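PDB 4Z0C: toll-like receptor 13 from Mus musculus, which recognises and binds bacterial 23S ribosomal RNA through its leucine-rich-repeat ectodomain and signals via MYD88 and TRAF6 to activate NF-kappa-B and the inflammatory response. Local coordinates for residues 90-96 with 112-118; 42-48 with 66-72. One frame throughout, in Å; residues are numbered along the deposited sequence.

Contact 1: 90-96 with 112-118. With nucleotides of chain C.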
loop_
_atom_site.group_PDB
_atom_site.type_symbol
_atom_site.label_atom_id
_atom_site.label_comp_id
_atom_site.label_asym_id
_atom_site.label_seq_id
_atom_site.Cartn_x
_atom_site.Cartn_y
_atom_site.Cartn_z
ATOM N N LEU A 90 7.253 21.488 31.313
ATOM C CA LEU A 90 8.621 21.927 31.063
ATOM C C LEU A 90 9.469 20.733 30.632
ATOM O O LEU A 90 10.698 20.763 30.694
ATOM C CB LEU A 90 9.189 22.554 32.347
ATOM C CG LEU A 90 9.543 24.054 32.396
ATOM C CD1 LEU A 90 8.752 24.824 31.417
ATOM C CD2 LEU A 90 9.321 24.665 33.800
ATOM N N VAL A 91 8.788 19.684 30.187
ATOM C CA VAL A 91 9.421 18.438 29.751
ATOM C C VAL A 91 10.390 18.649 28.589
ATOM O O VAL A 91 10.113 19.425 27.673
ATOM C CB VAL A 91 8.353 17.406 29.334
ATOM C CG1 VAL A 91 9.004 16.126 28.807
ATOM C CG2 VAL A 91 7.456 17.092 30.523
ATOM N N GLU A 92 11.521 17.949 28.646
ATOM C CA GLU A 92 12.527 17.939 27.587
ATOM C C GLU A 92 13.109 19.324 27.306
ATOM O O GLU A 92 12.872 19.917 26.249
ATOM C CB GLU A 92 12.017 17.260 26.294
ATOM C CG GLU A 92 13.166 16.866 25.374
ATOM C CD GLU A 92 12.764 16.089 24.114
ATOM O OE1 GLU A 92 11.578 15.704 23.941
ATOM O OE2 GLU A 92 13.679 15.865 23.294
ATOM N N ASN A 93 13.872 19.838 28.265
ATOM C CA ASN A 93 14.594 21.089 28.077
ATOM C C ASN A 93 16.026 20.934 28.556
ATOM O O ASN A 93 16.540 19.834 28.603
ATOM C CB ASN A 93 13.906 22.231 28.825
ATOM C CG ASN A 93 12.694 22.756 28.092
ATOM O OD1 ASN A 93 12.825 23.534 27.153
ATOM N ND2 ASN A 93 11.505 22.360 28.534
ATOM N N LYS A 94 16.661 22.030 28.948
ATOM C CA LYS A 94 18.056 21.971 29.364
ATOM C C LYS A 94 18.247 22.429 30.815
ATOM O O LYS A 94 19.268 23.023 31.163
ATOM C CB LYS A 94 18.922 22.796 28.405
ATOM C CG LYS A 94 18.938 22.245 26.988
ATOM C CD LYS A 94 19.858 21.041 26.914
ATOM C CE LYS A 94 19.359 19.980 25.929
ATOM N NZ LYS A 94 19.625 20.322 24.503
ATOM N N ILE A 95 17.258 22.141 31.657
ATOM C CA ILE A 95 17.270 22.601 33.048
ATOM C C ILE A 95 18.167 21.741 33.936
ATOM O O ILE A 95 17.933 20.540 34.069
ATOM C CB ILE A 95 15.838 22.633 33.634
ATOM C CG1 ILE A 95 14.924 23.497 32.754
ATOM C CG2 ILE A 95 15.848 23.129 35.085
ATOM C CD1 ILE A 95 13.457 23.434 33.140
ATOM N N GLN A 96 19.181 22.349 34.550
ATOM C CA GLN A 96 20.114 21.599 35.416
ATOM C C GLN A 96 19.887 21.788 36.905
ATOM O O GLN A 96 20.199 20.912 37.700
ATOM C CB GLN A 96 21.572 21.927 35.091
ATOM C CG GLN A 96 22.016 21.500 33.704
ATOM C CD GLN A 96 23.421 21.958 33.388
ATOM O OE1 GLN A 96 24.374 21.612 34.094
ATOM N NE2 GLN A 96 23.568 22.709 32.303
ATOM N N LEU A 112 5.408 19.525 35.323
ATOM C CA LEU A 112 6.154 18.457 34.663
ATOM C C LEU A 112 7.561 18.929 34.331
ATOM O O LEU A 112 7.762 19.856 33.541
ATOM C CB LEU A 112 5.423 17.994 33.396
ATOM C CG LEU A 112 3.959 17.601 33.622
ATOM C CD1 LEU A 112 3.240 17.234 32.331
ATOM C CD2 LEU A 112 3.872 16.472 34.612
ATOM N N LEU A 113 8.535 18.281 34.955
ATOM C CA LEU A 113 9.936 18.615 34.743
ATOM C C LEU A 113 10.723 17.406 34.255
ATOM O O LEU A 113 11.956 17.376 34.356
ATOM C CB LEU A 113 10.544 19.141 36.037
ATOM C CG LEU A 113 10.115 20.549 36.429
ATOM C CD1 LEU A 113 10.398 20.767 37.900
ATOM C CD2 LEU A 113 10.901 21.531 35.595
ATOM N N SER A 114 10.002 16.438 33.691
ATOM C CA SER A 114 10.598 15.213 33.174
ATOM C C SER A 114 11.601 15.534 32.094
ATOM O O SER A 114 11.516 16.585 31.469
ATOM C CB SER A 114 9.522 14.299 32.591
ATOM O OG SER A 114 8.249 14.656 33.101
ATOM N N HIS A 115 12.585 14.661 31.923
ATOM C CA HIS A 115 13.487 14.733 30.774
ATOM C C HIS A 115 14.271 16.045 30.721
ATOM O O HIS A 115 14.245 16.783 29.735
ATOM C CB HIS A 115 12.707 14.482 29.483
ATOM C CG HIS A 115 13.568 14.196 28.291
ATOM N ND1 HIS A 115 14.941 14.333 28.306
ATOM C CD2 HIS A 115 13.250 13.757 27.051
ATOM C CE1 HIS A 115 15.428 14.020 27.117
ATOM N NE2 HIS A 115 14.423 13.662 26.343
ATOM N N ASN A 116 14.960 16.333 31.811
ATOM C CA ASN A 116 15.885 17.454 31.855
ATOM C C ASN A 116 17.193 16.921 32.435
ATOM O O ASN A 116 17.420 15.719 32.394
ATOM C CB ASN A 116 15.306 18.587 32.703
ATOM C CG ASN A 116 14.315 19.454 31.938
ATOM O OD1 ASN A 116 14.720 20.322 31.167
ATOM N ND2 ASN A 116 13.017 19.238 32.158
ATOM N N GLN A 117 18.033 17.788 32.996
ATOM C CA GLN A 117 19.278 17.331 33.617
ATOM C C GLN A 117 19.407 17.880 35.045
ATOM O O GLN A 117 20.500 18.217 35.496
ATOM C CB GLN A 117 20.503 17.737 32.794
ATOM C CG GLN A 117 20.440 17.388 31.311
ATOM C CD GLN A 117 19.714 18.451 30.520
ATOM O OE1 GLN A 117 19.950 19.654 30.722
ATOM N NE2 GLN A 117 18.838 18.024 29.604
ATOM N N ILE A 118 18.280 17.961 35.742
ATOM C CA ILE A 118 18.222 18.502 37.099
ATOM C C ILE A 118 19.051 17.700 38.102
ATOM O O ILE A 118 18.983 16.471 38.118
ATOM C CB ILE A 118 16.758 18.575 37.592
ATOM C CG1 ILE A 118 15.962 19.538 36.707
ATOM C CG2 ILE A 118 16.694 18.999 39.063
ATOM C CD1 ILE A 118 14.459 19.368 36.797
ATOM P P C C 12 12.770 10.686 15.808
ATOM O OP1 C C 12 12.376 9.983 14.554
ATOM O OP2 C C 12 12.641 9.907 17.042
ATOM O "O5'" C C 12 14.218 11.292 15.556
ATOM C "C5'" C C 12 15.331 10.865 16.277
ATOM C "C4'" C C 12 16.155 12.020 16.758
ATOM O "O4'" C C 12 15.336 13.211 16.904
ATOM C "C3'" C C 12 16.758 11.784 18.129
ATOM O "O3'" C C 12 17.986 11.089 18.023
ATOM C "C2'" C C 12 16.887 13.185 18.717
ATOM O "O2'" C C 12 18.094 13.795 18.288
ATOM C "C1'" C C 12 15.700 13.915 18.073
ATOM N N1 C C 12 14.498 14.006 18.944
ATOM C C2 C C 12 14.502 14.612 20.211
ATOM O O2 C C 12 15.554 15.069 20.672
ATOM N N3 C C 12 13.349 14.667 20.923
ATOM C C4 C C 12 12.216 14.170 20.425
ATOM N N4 C C 12 11.095 14.251 21.144
ATOM C C5 C C 12 12.175 13.571 19.136
ATOM C C6 C C 12 13.320 13.523 18.451
#
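Glu92 does two jobs at once: its carboxylate meets the edge of an RNA base while its aliphatic part rests on a neighbouring ring. N4 of cytidine C12 of chain C donates to Glu92 OE1 at 3.2 Å, and Glu92 OE2 sits 2.7 Å from N3 of the same base. Further back, Glu92 CG lies over the face of His115, 3.7 Å from the ring centroid, in a CH-pi contact. His115 NE2 also makes a weak hydrogen bond to O2 of another cytosine of the bound RNA. Behind this surface, the main chains run side by side: Leu90 N donates to Leu112 O (2.8 Å) and Glu92 N to Ser114 O (3.1 Å). These are matching turns of LRR 3 and LRR 4, just after the parallel strands of the solenoid, and Asn116 is the asparagine of the LxxLxLxxNxL consensus. Its amide spans both turns, with Asn116 ND2 donating to Leu90 O (3.1 Å) and to Leu113 O of its own turn (3.1 Å), while Asn116 OD1 accepts from Ile95 N (3.2 Å). Farther along, Gln117 N donates to Ile95 O (3.0 Å) and Gln117 NE2 to Asn93 O (3.1 Å). On the solenoid interior, Ile95 CD1 meets Leu113 CD2 at 4.0 Å, and Ile95 CG2 meets Ile118 CG1 at 3.9 Å.

Contact 2: 42-48 with 66-72. With NAG (2-acetamido-2-deoxy-beta-D-glucopyranose), chain L; nucleotides of chain C.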
loop_
_atom_site.group_PDB
_atom_site.type_symbol
_atom_site.label_atom_id
_atom_site.label_comp_id
_atom_site.label_asym_id
_atom_site.label_seq_id
_atom_site.Cartn_x
_atom_site.Cartn_y
_atom_site.Cartn_z
ATOM N N LEU A 42 3.634 25.735 23.185
ATOM C CA LEU A 42 4.841 26.141 22.464
ATOM C C LEU A 42 5.847 24.999 22.329
ATOM O O LEU A 42 7.057 25.222 22.254
ATOM C CB LEU A 42 5.505 27.345 23.143
ATOM C CG LEU A 42 4.784 28.690 22.977
ATOM C CD1 LEU A 42 4.738 29.500 24.271
ATOM C CD2 LEU A 42 5.472 29.490 21.888
ATOM N N THR A 43 5.330 23.778 22.262
ATOM C CA THR A 43 6.157 22.579 22.094
ATOM C C THR A 43 6.972 22.613 20.799
ATOM O O THR A 43 6.495 23.104 19.779
ATOM C CB THR A 43 5.271 21.324 22.083
ATOM O OG1 THR A 43 4.476 21.318 23.273
ATOM C CG2 THR A 43 6.108 20.035 21.980
ATOM N N HIS A 44 8.208 22.124 20.877
ATOM C CA HIS A 44 9.058 21.894 19.707
ATOM C C HIS A 44 9.552 23.211 19.097
ATOM O O HIS A 44 9.247 23.533 17.955
ATOM C CB HIS A 44 8.340 20.975 18.692
ATOM C CG HIS A 44 9.236 20.349 17.667
ATOM N ND1 HIS A 44 10.575 20.658 17.546
ATOM C CD2 HIS A 44 8.982 19.411 16.722
ATOM C CE1 HIS A 44 11.104 19.953 16.561
ATOM N NE2 HIS A 44 10.161 19.180 16.054
ATOM N N ASN A 45 10.323 23.962 19.883
ATOM C CA ASN A 45 10.959 25.197 19.425
ATOM C C ASN A 45 12.365 25.309 20.031
ATOM O O ASN A 45 12.863 24.344 20.578
ATOM C CB ASN A 45 10.089 26.417 19.764
ATOM C CG ASN A 45 8.833 26.489 18.910
ATOM O OD1 ASN A 45 8.887 26.868 17.737
ATOM N ND2 ASN A 45 7.692 26.119 19.495
ATOM N N GLU A 46 12.996 26.478 19.969
ATOM C CA GLU A 46 14.378 26.609 20.441
ATOM C C GLU A 46 14.513 27.710 21.503
ATOM O O GLU A 46 15.547 28.377 21.598
ATOM C CB GLU A 46 15.325 26.889 19.264
ATOM C CG GLU A 46 14.897 26.242 17.943
ATOM C CD GLU A 46 15.722 26.708 16.747
ATOM O OE1 GLU A 46 16.821 27.268 16.961
ATOM O OE2 GLU A 46 15.262 26.534 15.591
ATOM N N ILE A 47 13.460 27.881 22.302
ATOM C CA ILE A 47 13.454 28.820 23.422
ATOM C C ILE A 47 14.513 28.461 24.471
ATOM O O ILE A 47 14.622 27.310 24.880
ATOM C CB ILE A 47 12.066 28.843 24.100
ATOM C CG1 ILE A 47 10.995 29.276 23.089
ATOM C CG2 ILE A 47 12.081 29.740 25.333
ATOM C CD1 ILE A 47 9.583 28.889 23.476
ATOM N N GLN A 48 15.293 29.453 24.894
ATOM C CA GLN A 48 16.420 29.211 25.786
ATOM C C GLN A 48 16.250 29.873 27.156
ATOM O O GLN A 48 16.606 29.288 28.174
ATOM C CB GLN A 48 17.739 29.668 25.152
ATOM C CG GLN A 48 18.294 28.703 24.122
ATOM C CD GLN A 48 19.769 28.923 23.818
ATOM O OE1 GLN A 48 20.303 30.000 24.020
ATOM N NE2 GLN A 48 20.423 27.893 23.302
ATOM N N LEU A 66 5.644 23.995 27.314
ATOM C CA LEU A 66 6.908 24.435 26.766
ATOM C C LEU A 66 7.786 23.241 26.531
ATOM O O LEU A 66 9.014 23.358 26.580
ATOM C CB LEU A 66 7.598 25.380 27.743
ATOM C CG LEU A 66 6.987 26.780 27.849
ATOM C CD1 LEU A 66 7.319 27.449 29.193
ATOM C CD2 LEU A 66 7.530 27.632 26.722
ATOM N N GLU A 67 7.148 22.101 26.258
ATOM C CA GLU A 67 7.847 20.830 26.043
ATOM C C GLU A 67 8.807 20.899 24.859
ATOM O O GLU A 67 8.513 21.535 23.852
ATOM C CB GLU A 67 6.839 19.684 25.847
ATOM C CG GLU A 67 7.475 18.316 25.580
ATOM C CD GLU A 67 6.537 17.140 25.853
ATOM O OE1 GLU A 67 5.336 17.341 26.127
ATOM O OE2 GLU A 67 7.011 15.993 25.786
ATOM N N TRP A 68 9.960 20.241 24.987
ATOM C CA TRP A 68 10.905 20.123 23.875
ATOM C C TRP A 68 11.398 21.491 23.406
ATOM O O TRP A 68 11.119 21.904 22.281
ATOM C CB TRP A 68 10.280 19.342 22.715
ATOM C CG TRP A 68 11.249 18.861 21.671
ATOM C CD1 TRP A 68 12.606 19.044 21.650
ATOM C CD2 TRP A 68 10.926 18.119 20.489
ATOM N NE1 TRP A 68 13.144 18.463 20.528
ATOM C CE2 TRP A 68 12.134 17.884 19.801
ATOM C CE3 TRP A 68 9.731 17.627 19.949
ATOM C CZ2 TRP A 68 12.181 17.190 18.599
ATOM C CZ3 TRP A 68 9.780 16.932 18.750
ATOM C CH2 TRP A 68 10.996 16.719 18.092
ATOM N N ASN A 69 12.085 22.208 24.291
ATOM C CA ASN A 69 12.770 23.434 23.912
ATOM C C ASN A 69 14.209 23.363 24.408
ATOM O O ASN A 69 14.718 22.268 24.602
ATOM C CB ASN A 69 12.031 24.670 24.422
ATOM C CG ASN A 69 10.955 25.144 23.442
ATOM O OD1 ASN A 69 11.240 25.922 22.541
ATOM N ND2 ASN A 69 9.716 24.706 23.642
ATOM N N SER A 70 14.887 24.491 24.586
ATOM C CA SER A 70 16.258 24.436 25.105
ATOM C C SER A 70 16.394 25.280 26.354
ATOM O O SER A 70 17.459 25.824 26.646
ATOM C CB SER A 70 17.277 24.869 24.053
ATOM O OG SER A 70 17.169 24.074 22.880
ATOM N N ILE A 71 15.294 25.382 27.090
ATOM C CA ILE A 71 15.233 26.204 28.285
ATOM C C ILE A 71 16.182 25.735 29.373
ATOM O O ILE A 71 16.075 24.610 29.874
ATOM C CB ILE A 71 13.813 26.233 28.842
ATOM C CG1 ILE A 71 12.879 26.910 27.829
ATOM C CG2 ILE A 71 13.807 26.942 30.189
ATOM C CD1 ILE A 71 11.398 26.643 28.057
ATOM N N TRP A 72 17.113 26.603 29.741
ATOM C CA TRP A 72 18.063 26.280 30.797
ATOM C C TRP A 72 18.055 27.362 31.867
ATOM O O TRP A 72 18.729 27.244 32.893
ATOM C CB TRP A 72 19.467 26.129 30.217
ATOM C CG TRP A 72 20.005 27.400 29.663
ATOM C CD1 TRP A 72 19.840 27.869 28.404
ATOM C CD2 TRP A 72 20.813 28.363 30.351
ATOM N NE1 TRP A 72 20.489 29.070 28.258
ATOM C CE2 TRP A 72 21.095 29.394 29.441
ATOM C CE3 TRP A 72 21.324 28.452 31.649
ATOM C CZ2 TRP A 72 21.863 30.500 29.783
ATOM C CZ3 TRP A 72 22.085 29.557 31.988
ATOM C CH2 TRP A 72 22.347 30.564 31.060
HETATM C C1 NAG L . 19.380 28.547 38.515
HETATM C C2 NAG L . 19.276 28.446 36.988
HETATM C C3 NAG L . 20.587 28.042 36.318
HETATM C C4 NAG L . 21.792 28.773 36.903
HETATM C C5 NAG L . 21.735 28.805 38.429
HETATM C C6 NAG L . 22.868 29.639 39.032
HETATM C C7 NAG L . 17.170 27.869 35.912
HETATM C C8 NAG L . 16.495 26.792 35.116
HETATM N N2 NAG L . 18.240 27.505 36.610
HETATM O O3 NAG L . 20.490 28.326 34.940
HETATM O O4 NAG L . 22.965 28.102 36.493
HETATM O O5 NAG L . 20.499 29.331 38.864
HETATM O O6 NAG L . 22.590 31.020 38.922
HETATM O O7 NAG L . 16.727 29.014 35.894
ATOM P P C C 12 12.770 10.686 15.808
ATOM O OP1 C C 12 12.376 9.983 14.554
ATOM O OP2 C C 12 12.641 9.907 17.042
ATOM O "O5'" C C 12 14.218 11.292 15.556
ATOM C "C5'" C C 12 15.331 10.865 16.277
ATOM C "C4'" C C 12 16.155 12.020 16.758
ATOM O "O4'" C C 12 15.336 13.211 16.904
ATOM C "C3'" C C 12 16.758 11.784 18.129
ATOM O "O3'" C C 12 17.986 11.089 18.023
ATOM C "C2'" C C 12 16.887 13.185 18.717
ATOM O "O2'" C C 12 18.094 13.795 18.288
ATOM C "C1'" C C 12 15.700 13.915 18.073
ATOM N N1 C C 12 14.498 14.006 18.944
ATOM C C2 C C 12 14.502 14.612 20.211
ATOM O O2 C C 12 15.554 15.069 20.672
ATOM N N3 C C 12 13.349 14.667 20.923
ATOM C C4 C C 12 12.216 14.170 20.425
ATOM N N4 C C 12 11.095 14.251 21.144
ATOM C C5 C C 12 12.175 13.571 19.136
ATOM C C6 C C 12 13.320 13.523 18.451
#
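Part of the RNA-binding surface is built here, on the turns that follow strands 39-41 and 63-65. The Trp68 indole is sandwiched: C12 of chain C covers one face, with Trp68 CH2 3.5 Å from C5 of the base, and His44 stacks face-to-face on the other, its centroid 3.6 Å from that of the six-membered ring with the planes at 13°. The turns belong to LRR 1 and LRR 2, and Asn69 is the consensus asparagine. Asn69 ND2 donates to Leu42 O at 3.0 Å, and Asn69 OD1, whose modelled position is less sure, accepts from Ile47 N at 3.0 Å. Backbone bonds add to this, His44 N to Glu67 O (3.0 Å), Asn45 N to Trp68 O (3.3 Å) and Ser70 N to Ile47 O (2.8 Å), while Ile47 CD1 packs on Leu66 CD2 (4.0 Å) inside. At the far end, Trp72 N donates to Gln48 O (3.1 Å), and Trp72 O accepts from O3 of the NAG (2.9 Å), a sugar of the receptor's own glycosylation.

Overall arrangement
Contact 2 pairs LRR 1 with LRR 2 and contact 1 pairs LRR 3 with LRR 4, so the four turns lie in succession along the solenoid, the two centres about 10 Å apart. The seam between them is itself bonded: Val91 O lies 2.8 Å from Trp68 N and Lys94 N 2.8 Å from Ile71 O, both probable hydrogen bonds. Across this seam Asn93 OD1 accepts from Ile71 N, the role Asn69 and Asn116 play within contacts 2 and 1. Cytidine C12 of the bound RNA joins the two as well: Trp68 of contact 2 takes the face of the base and Glu92 of contact 1 its N3/N4 edge, while their side chains also touch each other.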